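Local coordinates for protein metal-independent carbonic anhydrase (Nostoc sp. PCC 7120 = FACHB-418, PDB 7C5W) that catalyses the hydration of carbon dioxide to bicarbonate without any metal cofactor, working as a homotetramer built as a dimer of dimers, at residues L40-T45 against K56-K61; K109-S114 against V139-K144. All coordinates share one frame; numbering follows the deposited sequence.

Contact 1 (L40-T45 against K56-K61)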
loop_
_atom_site.group_PDB
_atom_site.type_symbol
_atom_site.label_atom_id
_atom_site.label_comp_id
_atom_site.label_asym_id
_atom_site.label_seq_id
_atom_site.Cartn_x
_atom_site.Cartn_y
_atom_site.Cartn_z
ATOM N N LEU A 40 25.124 14.229 -2.757
ATOM C CA LEU A 40 25.752 14.583 -4.059
ATOM C C LEU A 40 26.873 15.586 -3.787
ATOM O O LEU A 40 27.987 15.394 -4.299
ATOM C CB LEU A 40 24.710 15.181 -5.007
ATOM C CG LEU A 40 25.253 15.639 -6.363
ATOM C CD1 LEU A 40 25.580 14.451 -7.255
ATOM C CD2 LEU A 40 24.274 16.565 -7.061
ATOM N N VAL A 41 26.563 16.605 -2.984
ATOM C CA VAL A 41 27.495 17.701 -2.595
ATOM C C VAL A 41 28.649 17.113 -1.773
ATOM O O VAL A 41 29.793 17.510 -2.023
ATOM C CB VAL A 41 26.746 18.814 -1.838
ATOM C CG1 VAL A 41 27.695 19.764 -1.123
ATOM C CG2 VAL A 41 25.816 19.577 -2.768
ATOM N N ALA A 42 28.368 16.193 -0.846
ATOM C CA ALA A 42 29.374 15.549 0.031
ATOM C C ALA A 42 30.337 14.683 -0.798
ATOM O O ALA A 42 31.521 14.592 -0.414
ATOM C CB ALA A 42 28.690 14.737 1.098
ATOM N N ILE A 43 29.856 14.056 -1.878
ATOM C CA ILE A 43 30.704 13.254 -2.809
ATOM C C ILE A 43 31.558 14.218 -3.639
ATOM O O ILE A 43 32.740 13.921 -3.879
ATOM C CB ILE A 43 29.851 12.346 -3.718
ATOM C CG1 ILE A 43 29.084 11.286 -2.923
ATOM C CG2 ILE A 43 30.718 11.713 -4.794
ATOM C CD1 ILE A 43 27.877 10.733 -3.650
ATOM N N SER A 44 30.960 15.326 -4.073
ATOM C CA SER A 44 31.575 16.309 -4.997
ATOM C C SER A 44 32.740 17.004 -4.288
ATOM O O SER A 44 33.837 17.035 -4.871
ATOM C CB SER A 44 30.545 17.287 -5.493
ATOM O OG SER A 44 30.851 17.729 -6.804
ATOM N N THR A 45 32.523 17.518 -3.073
ATOM C CA THR A 45 33.565 18.223 -2.274
ATOM C C THR A 45 34.676 17.224 -1.932
ATOM O O THR A 45 35.852 17.595 -2.093
ATOM C CB THR A 45 33.010 18.915 -1.016
ATOM O OG1 THR A 45 32.767 17.936 -0.004
ATOM C CG2 THR A 45 31.749 19.708 -1.277
ATOM N N LYS A 56 34.757 7.752 -4.308
ATOM C CA LYS A 56 34.197 6.426 -4.696
ATOM C C LYS A 56 33.661 5.732 -3.436
ATOM O O LYS A 56 32.502 5.290 -3.456
ATOM C CB LYS A 56 35.231 5.551 -5.422
ATOM N N ALA A 57 34.459 5.668 -2.371
ATOM C CA ALA A 57 34.110 4.956 -1.119
ATOM C C ALA A 57 32.894 5.642 -0.495
ATOM O O ALA A 57 32.061 4.948 0.115
ATOM C CB ALA A 57 35.279 4.932 -0.165
ATOM N N LEU A 58 32.803 6.962 -0.643
ATOM C CA LEU A 58 31.688 7.748 -0.068
ATOM C C LEU A 58 30.436 7.513 -0.918
ATOM O O LEU A 58 29.376 7.286 -0.328
ATOM C CB LEU A 58 32.052 9.232 -0.016
ATOM C CG LEU A 58 30.949 10.130 0.540
ATOM C CD1 LEU A 58 30.448 9.617 1.871
ATOM C CD2 LEU A 58 31.415 11.560 0.703
ATOM N N ALA A 59 30.568 7.549 -2.244
ATOM C CA ALA A 59 29.471 7.286 -3.204
ATOM C C ALA A 59 28.872 5.900 -2.926
ATOM O O ALA A 59 27.645 5.769 -2.998
ATOM C CB ALA A 59 29.971 7.401 -4.621
ATOM N N GLU A 60 29.708 4.914 -2.598
ATOM C CA GLU A 60 29.277 3.511 -2.366
ATOM C C GLU A 60 28.350 3.448 -1.146
ATOM O O GLU A 60 27.306 2.765 -1.234
ATOM C CB GLU A 60 30.488 2.602 -2.179
ATOM C CG GLU A 60 31.125 2.208 -3.496
ATOM C CD GLU A 60 32.169 1.112 -3.404
ATOM O OE1 GLU A 60 33.317 1.375 -3.823
ATOM O OE2 GLU A 60 31.821 -0.002 -2.938
ATOM N N LYS A 61 28.727 4.110 -0.050
ATOM C CA LYS A 61 27.928 4.130 1.204
ATOM C C LYS A 61 26.638 4.918 0.913
ATOM O O LYS A 61 25.555 4.463 1.323
ATOM C CB LYS A 61 28.762 4.667 2.375
#
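Ile43 of segment 40-45 lies between Leu58 and Ala59 of segment 56-61, where two nearly antiparallel helices (166° between their directions, axes 9.2 Å apart) pack chiefly through apolar side chains, one methyl also resting on a backbone carbonyl. The CG1-CD1 arm of Ile43 makes both of its touches, while CG2 turns to Ala112. With CG1 anti to the carbonyl carbon (chi1 -64°) and the chain extended beyond it, CD1 is carried over the backbone of the second helix, 3.8 Å from Ala59 CA. A methyl is all that Ala59 presents, which suits a place where the isoleucine rests almost on the main chain; its CB is 4.1 Å from Ile43 CD1. Leu58 points back toward the first helix, its CG 4.1 Å from Ile43 CG1. With that CG anti to the backbone N (chi1 179°), the leucine reaches across and its CD2 branch meets Ala42 O at 3.2 Å. Replacing Ile43 by alanine would remove the CG1-CD1 arm and would probably leave Leu58 CG and the Ala59 surface without their apolar neighbour. The pair forms a helical hairpin of helices 26-50 and 52-66: Leu40 and Val41 turn to strand 116-128, while Ala59 also packs on Leu95 and Val99 of helix 91-99.

Contact 2 (K109-S114 against V139-K144)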
loop_
_atom_site.group_PDB
_atom_site.type_symbol
_atom_site.label_atom_id
_atom_site.label_comp_id
_atom_site.label_asym_id
_atom_site.label_seq_id
_atom_site.Cartn_x
_atom_site.Cartn_y
_atom_site.Cartn_z
ATOM N N LYS A 109 32.336 9.647 -17.064
ATOM C CA LYS A 109 33.437 10.411 -16.421
ATOM C C LYS A 109 33.120 10.577 -14.930
ATOM O O LYS A 109 34.064 10.587 -14.128
ATOM C CB LYS A 109 33.634 11.752 -17.135
ATOM N N GLY A 110 31.832 10.668 -14.571
ATOM C CA GLY A 110 31.359 10.820 -13.179
ATOM C C GLY A 110 30.613 12.128 -12.991
ATOM O O GLY A 110 31.257 13.187 -12.996
ATOM N N PHE A 111 29.291 12.063 -12.837
ATOM C CA PHE A 111 28.400 13.247 -12.739
ATOM C C PHE A 111 28.712 14.037 -11.460
ATOM O O PHE A 111 28.745 15.285 -11.521
ATOM C CB PHE A 111 26.935 12.811 -12.786
ATOM C CG PHE A 111 25.958 13.947 -12.638
ATOM C CD1 PHE A 111 25.748 14.839 -13.680
ATOM C CD2 PHE A 111 25.267 14.137 -11.449
ATOM C CE1 PHE A 111 24.861 15.894 -13.538
ATOM C CE2 PHE A 111 24.383 15.193 -11.309
ATOM C CZ PHE A 111 24.179 16.065 -12.355
ATOM N N ALA A 112 28.963 13.331 -10.352
ATOM C CA ALA A 112 29.129 13.900 -8.991
ATOM C C ALA A 112 30.457 14.649 -8.869
ATOM O O ALA A 112 30.665 15.277 -7.808
ATOM C CB ALA A 112 29.053 12.808 -7.953
ATOM N N LEU A 113 31.314 14.575 -9.896
ATOM C CA LEU A 113 32.719 15.061 -9.844
ATOM C C LEU A 113 32.864 16.429 -10.523
ATOM O O LEU A 113 33.988 16.729 -10.924
ATOM C CB LEU A 113 33.620 14.034 -10.538
ATOM C CG LEU A 113 33.524 12.607 -10.006
ATOM C CD1 LEU A 113 34.653 11.746 -10.562
ATOM C CD2 LEU A 113 33.545 12.596 -8.489
ATOM N N SER A 114 31.788 17.215 -10.650
ATOM C CA SER A 114 31.788 18.557 -11.296
ATOM C C SER A 114 31.827 19.669 -10.240
ATOM O O SER A 114 31.397 20.793 -10.563
ATOM C CB SER A 114 30.602 18.744 -12.208
ATOM O OG SER A 114 30.714 17.944 -13.373
ATOM N N VAL A 139 15.069 20.201 -9.850
ATOM C CA VAL A 139 16.246 20.229 -8.948
ATOM C C VAL A 139 17.311 21.090 -9.633
ATOM O O VAL A 139 17.566 20.905 -10.829
ATOM C CB VAL A 139 16.747 18.809 -8.636
ATOM C CG1 VAL A 139 17.894 18.825 -7.637
ATOM C CG2 VAL A 139 15.613 17.924 -8.137
ATOM N N ILE A 140 17.880 22.031 -8.890
ATOM C CA ILE A 140 18.893 22.997 -9.398
ATOM C C ILE A 140 20.199 22.722 -8.655
ATOM O O ILE A 140 20.233 22.870 -7.422
ATOM C CB ILE A 140 18.382 24.437 -9.235
ATOM C CG1 ILE A 140 17.093 24.647 -10.040
ATOM C CG2 ILE A 140 19.467 25.431 -9.619
ATOM C CD1 ILE A 140 16.262 25.830 -9.595
ATOM N N ILE A 141 21.205 22.263 -9.397
ATOM C CA ILE A 141 22.533 21.851 -8.868
ATOM C C ILE A 141 23.556 22.874 -9.371
ATOM O O ILE A 141 23.707 23.015 -10.615
ATOM C CB ILE A 141 22.846 20.407 -9.306
ATOM C CG1 ILE A 141 21.613 19.513 -9.148
ATOM C CG2 ILE A 141 24.040 19.851 -8.546
ATOM C CD1 ILE A 141 21.747 18.143 -9.776
ATOM N N THR A 142 24.193 23.591 -8.442
ATOM C CA THR A 142 25.105 24.727 -8.729
ATOM C C THR A 142 26.529 24.358 -8.301
ATOM O O THR A 142 26.695 23.848 -7.174
ATOM C CB THR A 142 24.576 25.990 -8.049
ATOM O OG1 THR A 142 23.163 25.970 -8.244
ATOM C CG2 THR A 142 25.174 27.262 -8.612
ATOM N N ASP A 143 27.514 24.603 -9.174
ATOM C CA ASP A 143 28.938 24.237 -8.939
ATOM C C ASP A 143 29.656 25.384 -8.214
ATOM O O ASP A 143 28.998 26.409 -7.922
ATOM C CB ASP A 143 29.640 23.840 -10.241
ATOM C CG ASP A 143 29.747 24.948 -11.275
ATOM O OD1 ASP A 143 29.356 26.092 -10.960
ATOM O OD2 ASP A 143 30.219 24.654 -12.392
ATOM N N LYS A 144 30.953 25.203 -7.938
ATOM C CA LYS A 144 31.808 26.131 -7.146
ATOM C C LYS A 144 31.884 27.504 -7.831
ATOM O O LYS A 144 32.182 28.480 -7.134
ATOM C CB LYS A 144 33.210 25.541 -6.955
ATOM C CG LYS A 144 34.016 25.323 -8.231
ATOM C CD LYS A 144 35.339 24.600 -7.999
ATOM C CE LYS A 144 35.996 24.098 -9.271
ATOM N NZ LYS A 144 36.412 25.218 -10.151
#
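Phe111 and Ile141 meet where the loop before strand 116-128 folds over the end of strand 132-143, part of the mixed five-stranded sheet of this alpha+beta fold, against which helix 26-50 packs. The apolar part of the contact is one touch: Ile141 CD1 comes to the ring edge of Phe111, near the ring plane, 4.1 Å from CZ. The two side chains approach from opposite directions. Phe111 has CG anti to its own N (chi1 178°), which extends the ring from the loop into the interior, and a long flat residue suits this reach from a loop backbone that at Phe111 does not itself touch the strand. Beta-branched Ile141 is at home in an extended strand and offers its slender CG1-CD1 arm to the ring.

Aromatic neighbours complete the setting. The Phe111 ring also meets those of Trp116 and Tyr97, the latter a hydrogencarbonate-binding residue, so the loop probably helps line the surroundings of the hydrogencarbonate site.

At the solvent side the contact is only a packing of a carbonyl on a methylene. Asp143 OD1 accepts a hydrogen bond from Lys147 N, beyond the strand end, in the turn leading to strand 148-159; a short carboxylate suits that task. Toward the loop Asp143 presents its methylene instead, and Ser114 O lies 3.5 Å from Asp143 CB.

Overall arrangement
Contact 1 joins two helices and contact 2 joins a loop to a sheet strand; both are partly buried, with centres 12 Å apart, but only contact 2 has an exposed touching residue. Contact 1 is almost wholly aliphatic, whereas contact 2 runs from an aromatic-aliphatic touch in the interior to a carbonyl-on-methylene touch at exposed Ser114. They share no helix or strand, yet meet directly. Ser44 OG of the first probably hydrogen-bonds Ala112 O of the second (2.7 Å), and Leu40 CD2 packs on Ile141 CG2 at 3.6 Å, bringing helix 26-50 against both partners of contact 2. Contact 2 lies nearer the hydrogencarbonate site: the side chain of Phe111 is about 3 Å from that of Tyr97, that of Ile43 about 9 Å.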